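Local structure of A-adding tRNA nucleotidyltransferase (Aquifex aeolicus, 4WBY) at residues Tyr28-Val33 against Ala124-Val129; Asp47-Gly52 against Ala90-Glu95; Phe120-Met125 against Lys150-Leu155. The protein adds the terminal adenosine to tRNA ending in CC, using ATP and magnesium to complete the CCA end. All coordinates share one frame; numbering follows the deposited sequence. Where two conformers were deposited one is given.

Contact 1 (Tyr28-Val33 against Ala124-Val129); sequences YIVGGV and AMAISV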
loop_
_atom_site.group_PDB
_atom_site.type_symbol
_atom_site.label_atom_id
_atom_site.label_comp_id
_atom_site.label_asym_id
_atom_site.label_seq_id
_atom_site.Cartn_x
_atom_site.Cartn_y
_atom_site.Cartn_z
ATOM N N TYR A 28 3.483 -17.023 20.356
ATOM C CA TYR A 28 2.606 -15.860 20.431
ATOM C C TYR A 28 2.243 -15.373 19.041
ATOM O O TYR A 28 3.078 -15.371 18.151
ATOM C CB TYR A 28 3.286 -14.707 21.190
ATOM C CG TYR A 28 3.938 -15.112 22.485
ATOM C CD1 TYR A 28 3.267 -14.978 23.699
ATOM C CD2 TYR A 28 5.222 -15.643 22.496
ATOM C CE1 TYR A 28 3.867 -15.363 24.887
ATOM C CE2 TYR A 28 5.825 -16.019 23.666
ATOM C CZ TYR A 28 5.156 -15.870 24.859
ATOM O OH TYR A 28 5.790 -16.256 26.015
ATOM N N ILE A 29 1.002 -14.943 18.855
ATOM C CA ILE A 29 0.648 -14.175 17.662
ATOM C C ILE A 29 1.136 -12.752 17.915
ATOM O O ILE A 29 0.975 -12.248 19.022
ATOM C CB ILE A 29 -0.863 -14.198 17.394
ATOM C CG1 ILE A 29 -1.331 -15.628 17.160
ATOM C CG2 ILE A 29 -1.215 -13.323 16.196
ATOM C CD1 ILE A 29 -2.836 -15.793 17.224
ATOM N N VAL A 30 1.763 -12.113 16.925
ATOM C CA VAL A 30 2.408 -10.814 17.176
ATOM C C VAL A 30 2.165 -9.754 16.104
ATOM O O VAL A 30 1.952 -10.071 14.935
ATOM C CB VAL A 30 3.940 -10.939 17.304
ATOM C CG1 VAL A 30 4.326 -11.885 18.432
ATOM C CG2 VAL A 30 4.545 -11.378 15.979
ATOM N N GLY A 31 2.190 -8.493 16.532
ATOM C CA GLY A 31 2.430 -7.370 15.648
ATOM C C GLY A 31 1.218 -6.804 14.950
ATOM O O GLY A 31 0.152 -6.660 15.551
ATOM N N GLY A 32 1.382 -6.499 13.668
ATOM C CA GLY A 32 0.307 -5.930 12.871
ATOM C C GLY A 32 -0.928 -6.816 12.853
ATOM O O GLY A 32 -2.049 -6.326 12.788
ATOM N N VAL A 33 -0.730 -8.130 12.917
ATOM C CA VAL A 33 -1.870 -9.046 12.920
ATOM C C VAL A 33 -2.713 -8.864 14.191
ATOM O O VAL A 33 -3.943 -8.910 14.148
ATOM C CB VAL A 33 -1.406 -10.500 12.792
ATOM C CG1 VAL A 33 -2.600 -11.428 12.822
ATOM C CG2 VAL A 33 -0.618 -10.661 11.502
ATOM N N ALA A 124 3.046 -3.408 18.547
ATOM C CA ALA A 124 3.994 -4.080 19.419
ATOM C C ALA A 124 3.298 -4.935 20.472
ATOM O O ALA A 124 3.848 -5.184 21.538
ATOM C CB ALA A 124 4.907 -3.058 20.084
ATOM N N MET A 125 2.095 -5.402 20.163
ATOM C CA MET A 125 1.370 -6.296 21.063
ATOM C C MET A 125 1.427 -7.742 20.607
ATOM O O MET A 125 1.784 -8.038 19.463
ATOM C CB MET A 125 -0.083 -5.850 21.199
ATOM C CG MET A 125 -0.185 -4.498 21.904
ATOM S SD MET A 125 -1.864 -3.860 22.049
ATOM C CE MET A 125 -2.150 -3.316 20.373
ATOM N N ALA A 126 1.074 -8.644 21.515
ATOM C CA ALA A 126 1.061 -10.069 21.217
ATOM C C ALA A 126 -0.163 -10.728 21.838
ATOM O O ALA A 126 -0.767 -10.192 22.772
ATOM C CB ALA A 126 2.331 -10.734 21.728
ATOM N N ILE A 127 -0.528 -11.888 21.302
ATOM C CA ILE A 127 -1.545 -12.730 21.908
ATOM C C ILE A 127 -0.911 -14.066 22.245
ATOM O O ILE A 127 -0.381 -14.744 21.360
ATOM C CB ILE A 127 -2.752 -12.954 20.970
ATOM C CG1 ILE A 127 -3.391 -11.614 20.598
ATOM C CG2 ILE A 127 -3.780 -13.877 21.631
ATOM C CD1 ILE A 127 -4.307 -11.680 19.384
ATOM N N SER A 128 -0.955 -14.455 23.515
ATOM C CA SER A 128 -0.444 -15.768 23.883
ATOM C C SER A 128 -1.314 -16.875 23.297
ATOM O O SER A 128 -2.535 -16.824 23.404
ATOM C CB SER A 128 -0.392 -15.932 25.400
ATOM O OG SER A 128 0.026 -17.252 25.711
ATOM N N VAL A 129 -0.692 -17.886 22.698
ATOM C CA VAL A 129 -1.445 -19.071 22.325
ATOM C C VAL A 129 -0.996 -20.241 23.193
ATOM O O VAL A 129 -1.262 -21.404 22.894
ATOM C CB VAL A 129 -1.308 -19.394 20.818
ATOM C CG1 VAL A 129 -1.893 -18.234 20.001
ATOM C CG2 VAL A 129 0.143 -19.698 20.424
HETATM O O HOH W 1 0.244 -5.161 17.934
#

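Contact 2 (Asp47-Gly52 against Ala90-Glu95); sequences DFVVEG and ATARRE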
loop_
_atom_site.group_PDB
_atom_site.type_symbol
_atom_site.label_atom_id
_atom_site.label_comp_id
_atom_site.label_asym_id
_atom_site.label_seq_id
_atom_site.Cartn_x
_atom_site.Cartn_y
_atom_site.Cartn_z
ATOM N N ASP A 47 1.173 -14.019 11.889
ATOM C CA ASP A 47 2.583 -14.024 12.264
ATOM C C ASP A 47 2.748 -14.483 13.703
ATOM O O ASP A 47 2.076 -13.971 14.604
ATOM C CB ASP A 47 3.197 -12.633 12.094
ATOM C CG ASP A 47 3.092 -12.117 10.677
ATOM O OD1 ASP A 47 3.084 -12.941 9.737
ATOM O OD2 ASP A 47 3.021 -10.876 10.507
ATOM N N PHE A 48 3.621 -15.463 13.905
ATOM C CA PHE A 48 3.947 -15.960 15.239
ATOM C C PHE A 48 5.380 -15.653 15.610
ATOM O O PHE A 48 6.269 -15.704 14.756
ATOM C CB PHE A 48 3.767 -17.479 15.339
ATOM C CG PHE A 48 2.354 -17.952 15.239
ATOM C CD1 PHE A 48 1.790 -18.243 14.008
ATOM C CD2 PHE A 48 1.601 -18.173 16.388
ATOM C CE1 PHE A 48 0.486 -18.713 13.912
ATOM C CE2 PHE A 48 0.299 -18.647 16.296
ATOM C CZ PHE A 48 -0.255 -18.922 15.056
ATOM N N VAL A 49 5.609 -15.387 16.893
ATOM C CA VAL A 49 6.957 -15.346 17.435
ATOM C C VAL A 49 7.091 -16.494 18.419
ATOM O O VAL A 49 6.179 -16.769 19.212
ATOM C CB VAL A 49 7.286 -13.992 18.107
ATOM C CG1 VAL A 49 8.520 -14.095 19.015
ATOM C CG2 VAL A 49 7.517 -12.939 17.047
ATOM N N VAL A 50 8.222 -17.183 18.338
ATOM C CA VAL A 50 8.502 -18.315 19.199
ATOM C C VAL A 50 9.692 -17.987 20.075
ATOM O O VAL A 50 10.714 -17.518 19.581
ATOM C CB VAL A 50 8.789 -19.588 18.373
ATOM C CG1 VAL A 50 9.077 -20.802 19.284
ATOM C CG2 VAL A 50 7.626 -19.870 17.418
ATOM N N GLU A 51 9.557 -18.208 21.376
ATOM C CA GLU A 51 10.708 -18.142 22.257
ATOM C C GLU A 51 11.371 -19.502 22.174
ATOM O O GLU A 51 11.003 -20.426 22.896
ATOM C CB GLU A 51 10.300 -17.784 23.690
ATOM C CG GLU A 51 9.881 -16.314 23.848
ATOM C CD GLU A 51 9.265 -15.996 25.206
ATOM O OE1 GLU A 51 8.527 -16.832 25.751
ATOM O OE2 GLU A 51 9.522 -14.898 25.737
ATOM N N GLY A 52 12.330 -19.620 21.257
ATOM C CA GLY A 52 12.931 -20.895 20.925
ATOM C C GLY A 52 12.974 -21.090 19.421
ATOM O O GLY A 52 12.794 -20.142 18.660
ATOM N N ALA A 90 8.636 -16.874 13.537
ATOM C CA ALA A 90 9.920 -16.213 13.712
ATOM C C ALA A 90 10.443 -16.442 15.114
ATOM O O ALA A 90 9.688 -16.446 16.074
ATOM C CB ALA A 90 9.811 -14.711 13.426
ATOM N N THR A 91 11.742 -16.661 15.215
ATOM C CA THR A 91 12.404 -16.772 16.502
ATOM C C THR A 91 12.474 -15.385 17.142
ATOM O O THR A 91 12.829 -14.412 16.476
ATOM C CB THR A 91 13.814 -17.376 16.328
ATOM O OG1 THR A 91 13.707 -18.676 15.729
ATOM C CG2 THR A 91 14.540 -17.490 17.660
ATOM N N ALA A 92 12.128 -15.287 18.423
ATOM C CA ALA A 92 12.250 -14.016 19.155
ATOM C C ALA A 92 13.673 -13.488 19.065
ATOM O O ALA A 92 14.616 -14.233 19.305
ATOM C CB ALA A 92 11.852 -14.197 20.619
ATOM N N ARG A 93 13.834 -12.212 18.720
ATOM C CA ARG A 93 15.173 -11.632 18.613
ATOM C C ARG A 93 15.223 -10.206 19.150
ATOM O O ARG A 93 14.249 -9.467 19.060
ATOM C CB ARG A 93 15.655 -11.662 17.161
ATOM C CG ARG A 93 14.722 -10.985 16.172
ATOM C CD ARG A 93 15.321 -10.977 14.774
ATOM N NE ARG A 93 14.410 -10.410 13.782
ATOM C CZ ARG A 93 14.358 -9.120 13.462
ATOM N NH1 ARG A 93 15.166 -8.252 14.058
ATOM N NH2 ARG A 93 13.496 -8.700 12.546
ATOM N N ARG A 94 16.363 -9.824 19.715
ATOM C CA ARG A 94 16.485 -8.509 20.330
ATOM C C ARG A 94 16.970 -7.470 19.326
ATOM O O ARG A 94 16.993 -6.277 19.627
ATOM C CB ARG A 94 17.423 -8.565 21.541
ATOM C CG ARG A 94 18.784 -9.162 21.265
ATOM C CD ARG A 94 19.671 -9.058 22.493
ATOM N NE ARG A 94 19.055 -9.671 23.667
ATOM C CZ ARG A 94 19.186 -10.953 23.992
ATOM N NH1 ARG A 94 19.914 -11.755 23.230
ATOM N NH2 ARG A 94 18.592 -11.433 25.077
ATOM N N GLU A 95 17.333 -7.931 18.133
ATOM C CA GLU A 95 17.846 -7.062 17.074
ATOM C C GLU A 95 16.888 -5.925 16.730
ATOM O O GLU A 95 17.247 -4.748 16.818
ATOM C CB GLU A 95 18.139 -7.883 15.815
ATOM C CG GLU A 95 19.152 -9.000 16.023
ATOM C CD GLU A 95 19.457 -9.761 14.747
ATOM O OE1 GLU A 95 18.638 -9.697 13.801
ATOM O OE2 GLU A 95 20.519 -10.421 14.687
HETATM O O HOH W 2 14.140 -17.031 20.808
#

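Contact 3 (Phe120-Met125 against Lys150-Leu155); sequences FTINAM and KVIRVL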
loop_
_atom_site.group_PDB
_atom_site.type_symbol
_atom_site.label_atom_id
_atom_site.label_comp_id
_atom_site.label_asym_id
_atom_site.label_seq_id
_atom_site.Cartn_x
_atom_site.Cartn_y
_atom_site.Cartn_z
ATOM N N PHE A 120 5.821 0.984 16.350
ATOM C CA PHE A 120 4.855 1.803 17.086
ATOM C C PHE A 120 4.090 0.955 18.078
ATOM O O PHE A 120 3.973 -0.260 17.896
ATOM C CB PHE A 120 3.910 2.510 16.106
ATOM C CG PHE A 120 4.644 3.207 15.011
ATOM C CD1 PHE A 120 5.466 4.287 15.308
ATOM C CD2 PHE A 120 4.574 2.756 13.700
ATOM C CE1 PHE A 120 6.201 4.918 14.320
ATOM C CE2 PHE A 120 5.302 3.386 12.699
ATOM C CZ PHE A 120 6.126 4.465 13.012
ATOM N N THR A 121 3.590 1.582 19.141
ATOM C CA THR A 121 3.003 0.808 20.229
ATOM C C THR A 121 1.837 -0.056 19.759
ATOM O O THR A 121 1.655 -1.172 20.253
ATOM C CB THR A 121 2.529 1.700 21.387
ATOM O OG1 THR A 121 1.546 2.622 20.911
ATOM C CG2 THR A 121 3.706 2.472 22.002
ATOM N N ILE A 122 1.060 0.428 18.796
ATOM C CA ILE A 122 -0.098 -0.342 18.363
ATOM C C ILE A 122 0.319 -1.570 17.553
ATOM O O ILE A 122 -0.496 -2.465 17.332
ATOM C CB ILE A 122 -1.099 0.508 17.548
ATOM C CG1 ILE A 122 -0.464 1.035 16.255
ATOM C CG2 ILE A 122 -1.696 1.624 18.418
ATOM C CD1 ILE A 122 -1.465 1.678 15.296
ATOM N N ASN A 123 1.587 -1.612 17.137
ATOM C CA ASN A 123 2.143 -2.748 16.395
ATOM C C ASN A 123 3.029 -3.652 17.243
ATOM O O ASN A 123 3.682 -4.568 16.721
ATOM C CB ASN A 123 2.955 -2.253 15.193
ATOM C CG ASN A 123 2.112 -1.515 14.188
ATOM O OD1 ASN A 123 0.896 -1.702 14.120
ATOM N ND2 ASN A 123 2.755 -0.663 13.389
ATOM N N ALA A 124 3.046 -3.408 18.547
ATOM C CA ALA A 124 3.994 -4.080 19.419
ATOM C C ALA A 124 3.298 -4.935 20.472
ATOM O O ALA A 124 3.848 -5.184 21.538
ATOM C CB ALA A 124 4.907 -3.058 20.084
ATOM N N MET A 125 2.095 -5.402 20.163
ATOM C CA MET A 125 1.370 -6.296 21.063
ATOM C C MET A 125 1.427 -7.742 20.607
ATOM O O MET A 125 1.784 -8.038 19.463
ATOM C CB MET A 125 -0.083 -5.850 21.199
ATOM C CG MET A 125 -0.185 -4.498 21.904
ATOM S SD MET A 125 -1.864 -3.860 22.049
ATOM C CE MET A 125 -2.150 -3.316 20.373
ATOM N N LYS A 150 -6.248 6.847 19.637
ATOM C CA LYS A 150 -5.954 7.075 18.213
ATOM C C LYS A 150 -4.604 7.767 18.023
ATOM O O LYS A 150 -4.486 8.802 17.347
ATOM C CB LYS A 150 -7.076 7.880 17.560
ATOM C CG LYS A 150 -8.417 7.170 17.628
ATOM C CD LYS A 150 -9.476 8.022 16.960
ATOM C CE LYS A 150 -10.769 7.276 16.795
ATOM N NZ LYS A 150 -11.790 8.057 16.033
ATOM N N VAL A 151 -3.575 7.148 18.593
ATOM C CA VAL A 151 -2.239 7.718 18.631
ATOM C C VAL A 151 -1.187 6.788 18.029
ATOM O O VAL A 151 -1.126 5.599 18.360
ATOM C CB VAL A 151 -1.835 8.056 20.095
ATOM C CG1 VAL A 151 -0.347 8.355 20.192
ATOM C CG2 VAL A 151 -2.676 9.230 20.613
ATOM N N ILE A 152 -0.366 7.345 17.141
ATOM C CA ILE A 152 0.860 6.699 16.671
ATOM C C ILE A 152 2.027 7.155 17.554
ATOM O O ILE A 152 2.361 8.340 17.600
ATOM C CB ILE A 152 1.156 7.030 15.190
ATOM C CG1 ILE A 152 -0.001 6.576 14.287
ATOM C CG2 ILE A 152 2.470 6.405 14.741
ATOM C CD1 ILE A 152 -0.311 5.084 14.332
ATOM N N ARG A 153 2.649 6.204 18.239
ATOM C CA ARG A 153 3.687 6.474 19.224
ATOM C C ARG A 153 4.842 5.507 19.045
ATOM O O ARG A 153 4.623 4.292 19.003
ATOM C CB ARG A 153 3.117 6.328 20.641
ATOM C CG ARG A 153 4.057 6.784 21.731
ATOM C CD ARG A 153 3.579 6.369 23.109
ATOM N NE ARG A 153 2.201 6.786 23.350
ATOM C CZ ARG A 153 1.834 7.984 23.788
ATOM N NH1 ARG A 153 2.749 8.916 24.058
ATOM N NH2 ARG A 153 0.542 8.245 23.953
ATOM N N VAL A 154 6.071 6.021 18.957
ATOM C CA VAL A 154 7.231 5.132 18.912
ATOM C C VAL A 154 7.472 4.456 20.274
ATOM O O VAL A 154 6.980 4.911 21.313
ATOM C CB VAL A 154 8.516 5.879 18.463
ATOM C CG1 VAL A 154 8.392 6.319 17.003
ATOM C CG2 VAL A 154 8.835 7.050 19.400
ATOM N N LEU A 155 8.244 3.376 20.254
ATOM C CA LEU A 155 8.505 2.577 21.454
ATOM C C LEU A 155 9.613 3.137 22.336
ATOM O O LEU A 155 9.698 2.804 23.527
ATOM C CB LEU A 155 8.855 1.137 21.059
ATOM C CG LEU A 155 7.893 0.426 20.098
ATOM C CD1 LEU A 155 8.212 -1.053 20.012
ATOM C CD2 LEU A 155 6.461 0.620 20.509
HETATM O O HOH W 3 1.104 3.735 18.430
#

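Contact 1 (Tyr28-Val33 against Ala124-Val129)
Ile29 and Val129 each hold CG1 anti to the carbonyl carbon, beside the backbone N (chi1 -61° and -62°), and from there the two side chains cross at about a right angle, Ile29 CD1 lying 3.8 Å from Val129 CG1. On the opposite face of the sheet, Tyr28 has CG turned the same way, which brings ring atom CD1 to 3.8 Å from Ser128 CA; its hydroxyl goes on to Glu51 and Arg26. A small residue suits position 126, where the methyl CB of Ala126 sits 4.1 Å from Tyr28 CB and 3.4 Å from Ile29 O.

The strands run antiparallel. Ile29 and Ile127 form the hydrogen-bonded pair, through Ile29 N to Ile127 O (2.9 Å) and Ile127 N to Ile29 O (2.8 Å). Beyond it Gly31 N gives a nearly straight bond to Met125 O (3.0 Å), and a water joins Gly31 O to Met125 N. Gly31 has a positive phi, 86°, which glycine adopts without strain, and it is the N-cap of helix 32-38. A strand turning through Gly31-Gly32 into a helix is consistent with the glycine-rich turn of the nucleotidyltransferase superfamily, and Gly32 and Val33 belong to the ATP site.

Contact 2 (Asp47-Gly52 against Ala90-Glu95)
Val49 and Ala90, followed by Val50 and Thr91, pair as parallel strands. Ala90 uses both of its backbone polar groups on the residues flanking Val49: its N donates to Phe48 O (2.9 Å) and its O accepts from Val50 N (2.8 Å). The pattern runs one step past strand 85-91, where Ala92 N donates to Val50 O (2.9 Å). Farther on the chains part, and a water bridges Gly52 N and Ala92 O. Gly52 has backbone angles at which a side chain would jam against the carbonyl O of Glu51, a good reason for glycine at this bend.

Side-chain contact is modest and centres on Val49, whose CG1 is anti to the backbone N (chi1 163°) and reaches 3.7 Å from the CB of Ala92. The beta-branched valine suits an extended chain, while the short methyl of Ala92 allows close approach to it. On the other face Thr91 brings its methyl CG2 to 3.3 Å from Gly52 O; its hydroxyl is bonded to Gly76 O. Glu51 sends its carboxylate elsewhere, to the Tyr28 hydroxyl and the Leu111 amide.

Strand 45-51 thus lies between strand 85-91 and strand 26-30, to which it is also hydrogen-bonded. Phe48 packs on Ile29 of that strand and stacks on Phe89, and Asp47, the residue before Phe48, is thought to bind magnesium. Asp114 of helix 111-116 touches the side chains of both Val49 and Ala92.

Contact 3 (Phe120-Met125 against Lys150-Leu155)
Phe120, with the largest buried area of the contact, lays its ring against Ile152 and Val154. Ile152 CG2 sits over one face, 4.0 Å from the ring centroid and 21° off its normal, a CH-pi contact. Val154 CG1 comes instead to the edge, near the ring plane, 3.7 Å from CE1 of Phe120. Ala170 of helix 165-177 also touches the ring, and a flat, wholly apolar side chain suits this setting. An alanine in place of Phe120 would probably open a gap between Val154 and Ala170 and deprive the Ile152 methyl of the ring face it rests on.

Thr121 ties the backbones together: its N donates to Arg153 O (2.9 Å), almost in line with that carbonyl. Its OG1 stands between the backbone N and the carbonyl carbon (chi1 60°), which directs the hydroxyl to a water at 2.8 Å that donates to OG1. The same water donates to Val151 O and accepts from Arg153 N. OG1 is also bonded to Asp146, whose carboxylate makes a salt bridge with Arg153 as well.

Leu155 was modelled in two conformers, and its contacts hold for one of them. There CD2 lies against the Phe120-Thr121 peptide, 3.3 Å from Thr121 N, and the side chain slides past the Thr121 methyl in the opposite direction, while CD1 meets Ala124 CB.

The 3-10 turn 121-123 is closed by Asn123 N to Phe120 O, 2.8 Å. Asn123 belongs to the ATP site, its side-chain ND2 bonded to Asp119 and its OD1 to Arg35. Phe120 to Asn123 fall within the RRDFTIN sequence that begins just before Asp119, consistent with the RRDFT-type motif of class II CCA-adding enzymes, here packed against strand 151-152 and the residues that follow it.

Overall arrangement
The chain is the C-terminal nucleotidyltransferase portion of a longer protein, and all three contacts lie in its head domain. Contacts 1 and 2 are two joins of one mixed sheet, antiparallel and parallel respectively, separated by the pairing of strand 26-30 with strand 45-51, where Val30 packs on Val49. Contact 1 is wholly buried and contact 2 only partly so, its 90-95 segment ending in exposed charged residues. Contact 3, also buried, shares Ala124 and Met125 with contact 1 but has little strand pairing: one backbone bond, a water and packing round an aromatic ring hold it. Contacts 2 and 3 do not touch. Each contact includes a residue assigned to the ATP or magnesium sites.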